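PDB 3WPU: beta-fructofuranosidase from Arthrobacter, which belongs to the levansucrase/invertase family, whose members are built on a five-bladed beta-propeller. Local coordinates for residues Q62-M67 / D443-G448; L105-R110 / Q432-T437; V55-V60 / F418-H423. All blocks are in the same frame, centred on the assembly; numbering follows the deposited sequence. Where two conformers were deposited one is given.

Interaction 1 (Q62-M67 / D443-G448); sequences QDFPDM and DFVRGG
Phe64 turns the outer end of its ring onto 443-448. Its CE2 meets CG2 of Val445 tip to tip at 3.7 Å, and CZ lies 3.8 Å from CA of Gly447, where the backbone carries no side chain. At the rim, near the ring plane, stands the carbonyl O of Arg446, 3.7 Å from CZ of Phe64, so the slightly positive C-H edge faces an oxygen. Gln62 extends the contact toward the surface. With CG anti to the backbone N (chi1 -166°), its CG passes 3.9 Å from CG2 of Val445, while the amide NE2 donates to the carbonyl O of Asp443 at 3.2 Å, along a bent line (149°) and from above the carbonyl plane. At the other end Asp66 reaches 443-448 through water: one molecule donates to OD1 of Asp66 at 2.8 Å and to O of Gly447 at 2.7 Å, lying in the plane of the Phe64 ring. Further out, the Asp66 carboxylate is fixed by the backbone N-H groups of Ser68 and Glu70 and a salt bridge to Arg103, while Trp481 packs on Phe64. Two acceptors cannot bond to each other, so a water donating to both is a natural link and would ease the repulsion expected between them.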
loop_
_atom_site.group_PDB
_atom_site.type_symbol
_atom_site.label_atom_id
_atom_site.label_comp_id
_atom_site.label_asym_id
_atom_site.label_seq_id
_atom_site.Cartn_x
_atom_site.Cartn_y
_atom_site.Cartn_z
ATOM N N GLN A 62 -15.084 -2.732 -17.343
ATOM C CA GLN A 62 -16.197 -2.713 -16.403
ATOM C C GLN A 62 -16.731 -4.106 -16.122
ATOM O O GLN A 62 -17.342 -4.322 -15.081
ATOM C CB GLN A 62 -17.325 -1.806 -16.914
ATOM C CG GLN A 62 -18.349 -1.484 -15.836
ATOM C CD GLN A 62 -19.236 -0.295 -16.157
ATOM O OE1 GLN A 62 -18.802 0.683 -16.755
ATOM N NE2 GLN A 62 -20.482 -0.363 -15.720
ATOM N N ASP A 63 -16.506 -5.024 -17.058
ATOM C CA ASP A 63 -16.825 -6.439 -16.859
ATOM C C ASP A 63 -15.589 -7.122 -16.322
ATOM O O ASP A 63 -14.687 -7.515 -17.086
ATOM C CB ASP A 63 -17.282 -7.073 -18.168
ATOM C CG ASP A 63 -18.493 -6.383 -18.734
ATOM O OD1 ASP A 63 -19.597 -6.622 -18.206
ATOM O OD2 ASP A 63 -18.323 -5.587 -19.681
ATOM N N PHE A 64 -15.521 -7.223 -15.008
ATOM C CA PHE A 64 -14.369 -7.826 -14.372
ATOM C C PHE A 64 -14.827 -9.078 -13.638
ATOM O O PHE A 64 -15.972 -9.151 -13.185
ATOM C CB PHE A 64 -13.693 -6.834 -13.427
ATOM C CG PHE A 64 -14.647 -6.094 -12.511
ATOM C CD1 PHE A 64 -15.092 -6.682 -11.332
ATOM C CD2 PHE A 64 -15.105 -4.818 -12.835
ATOM C CE1 PHE A 64 -15.935 -5.996 -10.479
ATOM C CE2 PHE A 64 -15.962 -4.134 -11.993
ATOM C CZ PHE A 64 -16.397 -4.729 -10.816
ATOM N N PRO A 65 -13.932 -10.069 -13.519
ATOM C CA PRO A 65 -14.210 -11.204 -12.659
ATOM C C PRO A 65 -14.075 -10.812 -11.186
ATOM O O PRO A 65 -13.495 -9.750 -10.843
ATOM C CB PRO A 65 -13.142 -12.201 -13.058
ATOM C CG PRO A 65 -11.966 -11.333 -13.415
ATOM C CD PRO A 65 -12.550 -10.091 -14.033
ATOM N N ASP A 66 -14.615 -11.668 -10.332
ATOM C CA ASP A 66 -14.515 -11.499 -8.877
ATOM C C ASP A 66 -13.657 -12.607 -8.271
ATOM O O ASP A 66 -13.913 -13.802 -8.459
ATOM C CB ASP A 66 -15.886 -11.413 -8.238
ATOM C CG ASP A 66 -15.803 -11.136 -6.759
ATOM O OD1 ASP A 66 -15.992 -9.972 -6.365
ATOM O OD2 ASP A 66 -15.537 -12.101 -6.011
ATOM N N MET A 67 -12.606 -12.210 -7.554
ATOM C CA MET A 67 -11.604 -13.144 -7.089
ATOM C C MET A 67 -12.083 -14.119 -6.007
ATOM O O MET A 67 -11.475 -15.177 -5.811
ATOM C CB MET A 67 -10.433 -12.341 -6.542
ATOM C CG MET A 67 -10.732 -11.595 -5.225
ATOM S SD MET A 67 -9.414 -10.437 -4.780
ATOM C CE MET A 67 -8.054 -11.468 -4.239
ATOM N N ASP A 443 -24.682 4.179 -14.655
ATOM C CA ASP A 443 -24.281 2.847 -15.077
ATOM C C ASP A 443 -22.908 2.527 -14.501
ATOM O O ASP A 443 -21.911 2.468 -15.232
ATOM C CB ASP A 443 -24.240 2.754 -16.599
ATOM C CG ASP A 443 -23.769 1.401 -17.096
ATOM O OD1 ASP A 443 -24.058 0.378 -16.456
ATOM O OD2 ASP A 443 -23.086 1.369 -18.138
ATOM N N PHE A 444 -22.884 2.321 -13.190
ATOM C CA PHE A 444 -21.632 1.993 -12.516
ATOM C C PHE A 444 -21.774 0.784 -11.632
ATOM O O PHE A 444 -22.883 0.398 -11.252
ATOM C CB PHE A 444 -21.097 3.193 -11.727
ATOM C CG PHE A 444 -21.928 3.581 -10.520
ATOM C CD1 PHE A 444 -21.625 3.083 -9.245
ATOM C CD2 PHE A 444 -22.983 4.495 -10.641
ATOM C CE1 PHE A 444 -22.360 3.469 -8.139
ATOM C CE2 PHE A 444 -23.727 4.875 -9.541
ATOM C CZ PHE A 444 -23.419 4.372 -8.287
ATOM N N VAL A 445 -20.633 0.189 -11.275
ATOM C CA VAL A 445 -20.611 -0.974 -10.433
ATOM C C VAL A 445 -19.467 -0.818 -9.452
ATOM O O VAL A 445 -18.475 -0.143 -9.769
ATOM C CB VAL A 445 -20.400 -2.287 -11.224
ATOM C CG1 VAL A 445 -21.634 -2.591 -12.073
ATOM C CG2 VAL A 445 -19.165 -2.252 -12.088
ATOM N N ARG A 446 -19.651 -1.412 -8.278
ATOM C CA ARG A 446 -18.593 -1.473 -7.260
ATOM C C ARG A 446 -17.811 -2.751 -7.418
ATOM O O ARG A 446 -18.351 -3.792 -7.809
ATOM C CB ARG A 446 -19.180 -1.377 -5.861
ATOM C CG ARG A 446 -20.096 -0.182 -5.649
ATOM C CD ARG A 446 -19.494 1.156 -6.055
ATOM N NE ARG A 446 -18.447 1.591 -5.131
ATOM C CZ ARG A 446 -18.675 2.237 -3.986
ATOM N NH1 ARG A 446 -19.914 2.496 -3.599
ATOM N NH2 ARG A 446 -17.654 2.636 -3.215
ATOM N N GLY A 447 -16.529 -2.689 -7.066
ATOM C CA GLY A 447 -15.627 -3.806 -7.262
ATOM C C GLY A 447 -15.480 -4.686 -6.045
ATOM O O GLY A 447 -16.114 -5.733 -5.931
ATOM N N GLY A 448 -14.586 -4.324 -5.127
ATOM C CA GLY A 448 -14.376 -5.177 -3.976
ATOM C C GLY A 448 -13.699 -6.480 -4.401
ATOM O O GLY A 448 -13.959 -7.554 -3.848
HETATM O O HOH W 1 -13.903 -10.550 -4.148
HETATM O O HOH W 2 -17.205 -7.726 -7.473
#

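Interaction 2 (L105-R110 / Q432-T437); sequences LGFDDR and QSFIDT. With GOL (glycerol), chain D.
Phe107 has the most surface buried here, and it points the rim of its ring at Asp436 and Phe434. CG stands anti to the backbone N (chi1 -168°), on a residue of a short 3-10 segment whose CB points toward 432-437. CE2 of Phe107 comes within 3.4 Å of OD1 of Asp436, which lies in the ring plane, and the carboxylate is steeply turned against the ring, 74° from it. Phe107 CZ then touches CE1 of Phe434 at 4.0 Å, an apolar contact between two buried side chains.

Arg110 joins these groups. Its NH1 sits over the centre of the Phe107 ring and is held there by a bond to the carbonyl O of Phe107 (2.9 Å), nearly in the guanidinium plane. NH2 meets the Phe434 ring tip to tip, 3.9 Å from CZ of Phe434. No direct salt bridge links Arg110 to Asp436; a glycerol, probably from the crystallisation liquor, closes the gap, its O3 accepting from NH1 and from NH2 of Arg110 (3.0 Å from NH2) and donating to OD2 of Asp436 at 2.7 Å. Glycerol O2 donates to OD1 of Asp108 at 2.6 Å, and His111 NE2 also bonds to the ligand. Arg446 forms salt bridges with both aspartates, and Trp75 makes a cation-pi contact with Arg110. The result is a glycerol-binding site where the loop after strand 93-102 meets the end of strand 430-434 in the propeller fold.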
loop_
_atom_site.group_PDB
_atom_site.type_symbol
_atom_site.label_atom_id
_atom_site.label_comp_id
_atom_site.label_asym_id
_atom_site.label_seq_id
_atom_site.Cartn_x
_atom_site.Cartn_y
_atom_site.Cartn_z
ATOM N N LEU A 105 -22.934 -6.522 3.294
ATOM C CA LEU A 105 -22.785 -5.103 3.597
ATOM C C LEU A 105 -22.781 -4.236 2.334
ATOM O O LEU A 105 -22.331 -4.671 1.272
ATOM C CB LEU A 105 -21.459 -4.851 4.351
ATOM C CG LEU A 105 -21.368 -5.552 5.694
ATOM C CD1 LEU A 105 -19.930 -5.538 6.231
ATOM C CD2 LEU A 105 -22.305 -4.959 6.711
ATOM N N GLY A 106 -23.297 -3.013 2.449
ATOM C CA GLY A 106 -22.974 -1.977 1.456
ATOM C C GLY A 106 -21.471 -1.778 1.417
ATOM O O GLY A 106 -20.828 -1.726 2.473
ATOM N N PHE A 107 -20.915 -1.717 0.206
ATOM C CA PHE A 107 -19.461 -1.616 0.037
ATOM C C PHE A 107 -18.893 -0.427 0.792
ATOM O O PHE A 107 -17.796 -0.507 1.330
ATOM C CB PHE A 107 -19.083 -1.548 -1.460
ATOM C CG PHE A 107 -17.621 -1.716 -1.734
ATOM C CD1 PHE A 107 -16.923 -2.788 -1.212
ATOM C CD2 PHE A 107 -16.945 -0.811 -2.557
ATOM C CE1 PHE A 107 -15.567 -2.938 -1.455
ATOM C CE2 PHE A 107 -15.606 -0.963 -2.820
ATOM C CZ PHE A 107 -14.907 -2.027 -2.274
ATOM N N ASP A 108 -19.637 0.673 0.890
ATOM C CA ASP A 108 -19.134 1.866 1.577
ATOM C C ASP A 108 -19.207 1.771 3.112
ATOM O O ASP A 108 -18.658 2.625 3.823
ATOM C CB ASP A 108 -19.871 3.115 1.091
ATOM C CG ASP A 108 -19.489 3.492 -0.316
ATOM O OD1 ASP A 108 -18.279 3.562 -0.603
ATOM O OD2 ASP A 108 -20.391 3.758 -1.124
ATOM N N ASP A 109 -19.866 0.734 3.620
ATOM C CA ASP A 109 -19.938 0.501 5.061
ATOM C C ASP A 109 -18.880 -0.486 5.517
ATOM O O ASP A 109 -18.879 -0.899 6.671
ATOM C CB ASP A 109 -21.331 0.007 5.467
ATOM C CG ASP A 109 -22.405 1.047 5.243
ATOM O OD1 ASP A 109 -22.136 2.240 5.452
ATOM O OD2 ASP A 109 -23.538 0.674 4.851
ATOM N N ARG A 110 -17.981 -0.853 4.609
ATOM C CA ARG A 110 -17.028 -1.921 4.895
ATOM C C ARG A 110 -16.021 -1.537 5.965
ATOM O O ARG A 110 -15.489 -2.411 6.654
ATOM C CB ARG A 110 -16.268 -2.328 3.625
ATOM C CG ARG A 110 -15.274 -1.301 3.049
ATOM C CD ARG A 110 -14.752 -1.694 1.651
ATOM N NE ARG A 110 -13.822 -0.710 1.083
ATOM C CZ ARG A 110 -14.140 0.396 0.422
ATOM N NH1 ARG A 110 -15.419 0.697 0.183
ATOM N NH2 ARG A 110 -13.170 1.204 -0.025
ATOM N N GLN A 432 -0.322 -3.925 -8.074
ATOM C CA GLN A 432 -1.640 -4.529 -7.817
ATOM C C GLN A 432 -2.499 -3.508 -7.085
ATOM O O GLN A 432 -1.995 -2.650 -6.398
ATOM C CB GLN A 432 -1.516 -5.820 -7.009
ATOM C CG GLN A 432 -0.797 -5.717 -5.660
ATOM C CD GLN A 432 -1.707 -5.612 -4.459
ATOM O OE1 GLN A 432 -2.918 -5.321 -4.575
ATOM N NE2 GLN A 432 -1.140 -5.845 -3.291
ATOM N N SER A 433 -3.821 -3.580 -7.283
ATOM C CA SER A 433 -4.743 -2.607 -6.701
ATOM C C SER A 433 -6.129 -3.252 -6.661
ATOM O O SER A 433 -6.312 -4.264 -7.319
ATOM C CB SER A 433 -4.798 -1.346 -7.579
ATOM O OG SER A 433 -5.227 -1.614 -8.906
ATOM N N PHE A 434 -7.057 -2.673 -5.900
ATOM C CA PHE A 434 -8.440 -3.168 -5.897
ATOM C C PHE A 434 -9.317 -2.198 -6.626
ATOM O O PHE A 434 -9.090 -0.995 -6.654
ATOM C CB PHE A 434 -8.948 -3.430 -4.465
ATOM C CG PHE A 434 -9.470 -2.203 -3.753
ATOM C CD1 PHE A 434 -10.781 -1.783 -3.889
ATOM C CD2 PHE A 434 -8.636 -1.421 -2.971
ATOM C CE1 PHE A 434 -11.247 -0.646 -3.237
ATOM C CE2 PHE A 434 -9.084 -0.283 -2.320
ATOM C CZ PHE A 434 -10.394 0.129 -2.470
ATOM N N ILE A 435 -10.424 -2.729 -7.133
ATOM C CA ILE A 435 -11.413 -1.923 -7.848
ATOM C C ILE A 435 -12.453 -1.323 -6.905
ATOM O O ILE A 435 -13.067 -2.044 -6.093
ATOM C CB ILE A 435 -12.161 -2.806 -8.860
ATOM C CG1 ILE A 435 -11.201 -3.360 -9.916
ATOM C CG2 ILE A 435 -13.273 -2.004 -9.534
ATOM C CD1 ILE A 435 -11.805 -4.384 -10.854
ATOM N N ASP A 436 -12.660 -0.014 -7.003
ATOM C CA ASP A 436 -13.626 0.627 -6.134
ATOM C C ASP A 436 -14.891 0.792 -6.953
ATOM O O ASP A 436 -15.887 0.108 -6.685
ATOM C CB ASP A 436 -13.118 1.948 -5.572
ATOM C CG ASP A 436 -14.036 2.516 -4.496
ATOM O OD1 ASP A 436 -15.172 2.031 -4.323
ATOM O OD2 ASP A 436 -13.626 3.480 -3.845
ATOM N N THR A 437 -14.842 1.657 -7.966
ATOM C CA THR A 437 -15.994 1.834 -8.874
ATOM C C THR A 437 -15.540 1.908 -10.331
ATOM O O THR A 437 -14.521 2.502 -10.613
ATOM C CB THR A 437 -16.733 3.127 -8.545
ATOM O OG1 THR A 437 -17.200 3.058 -7.212
ATOM C CG2 THR A 437 -17.952 3.390 -9.507
HETATM C C1 GOL D . -15.695 6.134 0.732
HETATM O O1 GOL D . -15.903 6.266 2.141
HETATM C C2 GOL D . -15.237 4.717 0.413
HETATM O O2 GOL D . -16.183 3.756 0.909
HETATM C C3 GOL D . -15.104 4.598 -1.106
HETATM O O3 GOL D . -14.867 3.246 -1.477
#

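Interaction 3 (V55-V60 / F418-H423); sequences VTMPTV and FQAYSH
Gln419 sets its side-chain amide against the backbone of 55-60 and bonds to it through both of its ends. On the donor end, NE2 gives a hydrogen bond to the carbonyl O of Pro58 at 2.9 Å (152°). On the acceptor end, OE1 takes the N-H of Val60 at 2.9 Å, in an almost straight bond of 175° whose donor lies above the amide carbonyl plane. The carbonyl and the N-H flank Thr59, so one primary amide, with a donor and an acceptor side by side, serves both; a glutamine suits the place for that reason. CG of Gln419 lies between its own backbone N and carbonyl carbon (chi1 69°), and the chain, extended beyond CG, carries the amide out to the backbone of 58-60. OE1 has a second donor in a water 2.7 Å away, which also donates to the O of Val60 at 2.8 Å. The carbonyl of Val60 is thereby tied to the same amide that receives its N-H.

This glutamine fastens an irregular segment that precedes strand 72-81 to a loop leading into the antiparallel sheet of strand 423-425, within the family's beta-propeller, where the chain turns a corner at Ser422. At the corner the hydroxyl of Ser422 is bonded to Asp76, and just before it the ring of Tyr421 stacks on His356.

NE2 of Gln419 also makes a weak bond to SD of Met57, 3.5 Å away. The long, unbranched methionine reaches on to Ala420, whose CB lies 3.4 Å from the same sulfur; the small methyl lets the sulfur come close. NE2 of His423 approaches SD of Met57 obliquely at 4.0 Å. Over one face of the amide, CG2 of Val60 rests 3.6 Å from CD of Gln419, an apolar cover.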
loop_
_atom_site.group_PDB
_atom_site.type_symbol
_atom_site.label_atom_id
_atom_site.label_comp_id
_atom_site.label_asym_id
_atom_site.label_seq_id
_atom_site.Cartn_x
_atom_site.Cartn_y
_atom_site.Cartn_z
ATOM N N VAL A 55 1.659 8.389 -17.066
ATOM C CA VAL A 55 1.442 8.353 -15.634
ATOM C C VAL A 55 -0.020 8.057 -15.286
ATOM O O VAL A 55 -0.482 8.333 -14.170
ATOM C CB VAL A 55 1.919 9.669 -14.962
ATOM C CG1 VAL A 55 3.432 9.812 -15.073
ATOM C CG2 VAL A 55 1.178 10.887 -15.484
ATOM N N THR A 56 -0.727 7.490 -16.257
ATOM C CA THR A 56 -2.103 7.043 -16.084
ATOM C C THR A 56 -2.211 5.513 -16.171
ATOM O O THR A 56 -1.708 4.884 -17.111
ATOM C CB THR A 56 -3.027 7.683 -17.136
ATOM O OG1 THR A 56 -3.014 9.107 -16.995
ATOM C CG2 THR A 56 -4.454 7.177 -17.008
ATOM N N MET A 57 -2.878 4.911 -15.192
ATOM C CA MET A 57 -3.136 3.471 -15.202
ATOM C C MET A 57 -3.973 3.071 -16.405
ATOM O O MET A 57 -4.944 3.749 -16.694
ATOM C CB MET A 57 -3.894 3.074 -13.935
ATOM C CG MET A 57 -3.999 1.582 -13.702
ATOM S SD MET A 57 -4.886 1.228 -12.163
ATOM C CE MET A 57 -5.094 -0.561 -12.333
ATOM N N PRO A 58 -3.616 1.972 -17.088
ATOM C CA PRO A 58 -4.484 1.419 -18.131
ATOM C C PRO A 58 -5.893 1.254 -17.655
ATOM O O PRO A 58 -6.132 0.910 -16.493
ATOM C CB PRO A 58 -3.830 0.078 -18.467
ATOM C CG PRO A 58 -2.378 0.258 -18.106
ATOM C CD PRO A 58 -2.336 1.246 -16.977
ATOM N N THR A 59 -6.848 1.517 -18.556
ATOM C CA THR A 59 -8.247 1.507 -18.214
ATOM C C THR A 59 -8.741 0.088 -17.955
ATOM O O THR A 59 -8.532 -0.822 -18.775
ATOM C CB THR A 59 -9.039 2.185 -19.346
ATOM O OG1 THR A 59 -8.670 3.573 -19.450
ATOM C CG2 THR A 59 -10.543 2.111 -19.115
ATOM N N VAL A 60 -9.367 -0.111 -16.794
ATOM C CA VAL A 60 -9.857 -1.419 -16.374
ATOM C C VAL A 60 -11.233 -1.656 -16.980
ATOM O O VAL A 60 -12.086 -0.792 -16.884
ATOM C CB VAL A 60 -9.954 -1.499 -14.851
ATOM C CG1 VAL A 60 -10.508 -2.824 -14.386
ATOM C CG2 VAL A 60 -8.542 -1.341 -14.274
ATOM N N PHE A 418 -12.343 6.069 -10.463
ATOM C CA PHE A 418 -12.215 5.321 -9.214
ATOM C C PHE A 418 -11.932 3.836 -9.443
ATOM O O PHE A 418 -12.245 2.997 -8.592
ATOM C CB PHE A 418 -13.481 5.480 -8.381
ATOM C CG PHE A 418 -13.830 6.913 -8.061
ATOM C CD1 PHE A 418 -13.027 7.659 -7.196
ATOM C CD2 PHE A 418 -14.962 7.512 -8.596
ATOM C CE1 PHE A 418 -13.352 8.967 -6.868
ATOM C CE2 PHE A 418 -15.284 8.828 -8.270
ATOM C CZ PHE A 418 -14.469 9.559 -7.425
ATOM N N GLN A 419 -11.340 3.493 -10.585
ATOM C CA GLN A 419 -11.197 2.093 -10.983
ATOM C C GLN A 419 -10.267 1.305 -10.098
ATOM O O GLN A 419 -10.312 0.080 -10.105
ATOM C CB GLN A 419 -10.716 1.957 -12.438
ATOM C CG GLN A 419 -9.277 2.424 -12.648
ATOM C CD GLN A 419 -8.805 2.256 -14.077
ATOM O OE1 GLN A 419 -9.602 2.195 -15.020
ATOM N NE2 GLN A 419 -7.505 2.141 -14.243
ATOM N N ALA A 420 -9.380 2.015 -9.399
ATOM C CA ALA A 420 -8.310 1.383 -8.642
ATOM C C ALA A 420 -7.982 2.209 -7.402
ATOM O O ALA A 420 -7.995 3.449 -7.436
ATOM C CB ALA A 420 -7.074 1.241 -9.526
ATOM N N TYR A 421 -7.712 1.511 -6.306
ATOM C CA TYR A 421 -7.202 2.133 -5.090
ATOM C C TYR A 421 -6.345 1.140 -4.280
ATOM O O TYR A 421 -6.231 -0.049 -4.643
ATOM C CB TYR A 421 -8.313 2.811 -4.242
ATOM C CG TYR A 421 -7.737 3.940 -3.433
ATOM C CD1 TYR A 421 -7.198 5.046 -4.066
ATOM C CD2 TYR A 421 -7.647 3.863 -2.045
ATOM C CE1 TYR A 421 -6.610 6.067 -3.353
ATOM C CE2 TYR A 421 -7.025 4.866 -1.311
ATOM C CZ TYR A 421 -6.519 5.975 -1.966
ATOM O OH TYR A 421 -5.909 7.023 -1.273
ATOM N N SER A 422 -5.695 1.685 -3.242
ATOM C CA SER A 422 -4.794 0.952 -2.355
ATOM C C SER A 422 -3.735 0.165 -3.119
ATOM O O SER A 422 -3.387 -0.982 -2.774
ATOM C CB SER A 422 -5.590 0.077 -1.391
ATOM O OG SER A 422 -6.409 0.908 -0.584
ATOM N N HIS A 423 -3.174 0.818 -4.125
ATOM C CA HIS A 423 -2.184 0.208 -4.964
ATOM C C HIS A 423 -0.967 -0.201 -4.120
ATOM O O HIS A 423 -0.677 0.385 -3.063
ATOM C CB HIS A 423 -1.661 1.196 -5.987
ATOM C CG HIS A 423 -2.697 1.798 -6.879
ATOM N ND1 HIS A 423 -3.746 2.556 -6.415
ATOM C CD2 HIS A 423 -2.796 1.802 -8.227
ATOM C CE1 HIS A 423 -4.452 2.995 -7.444
ATOM N NE2 HIS A 423 -3.896 2.548 -8.553
HETATM O O HOH W 3 -12.166 1.789 -15.795
#

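From the N terminus, 55-60 and 62-67 follow each other in the loop between helix 30-38 and strand 72-81; the loop after strand 93-102 holds segment 105-110. Their partners come more than three hundred residues later. Interaction 3 closes first, at 418-423; interaction 2 closes at 432-437, and interaction 1 last, at 443-448. Interaction 2 therefore lies wholly within the span of interaction 1, while interaction 3 crosses both. Two of the late segments are joined directly: Phe434 O pairs with Tyr421 N and Thr437 N with Phe418 O, probably as hydrogen bonds. Gly448 of interaction 1 packs on Phe107 of interaction 2, joining those two contacts. Together the contacts tie early loops to strands 423-425, 430-434 and 443-446.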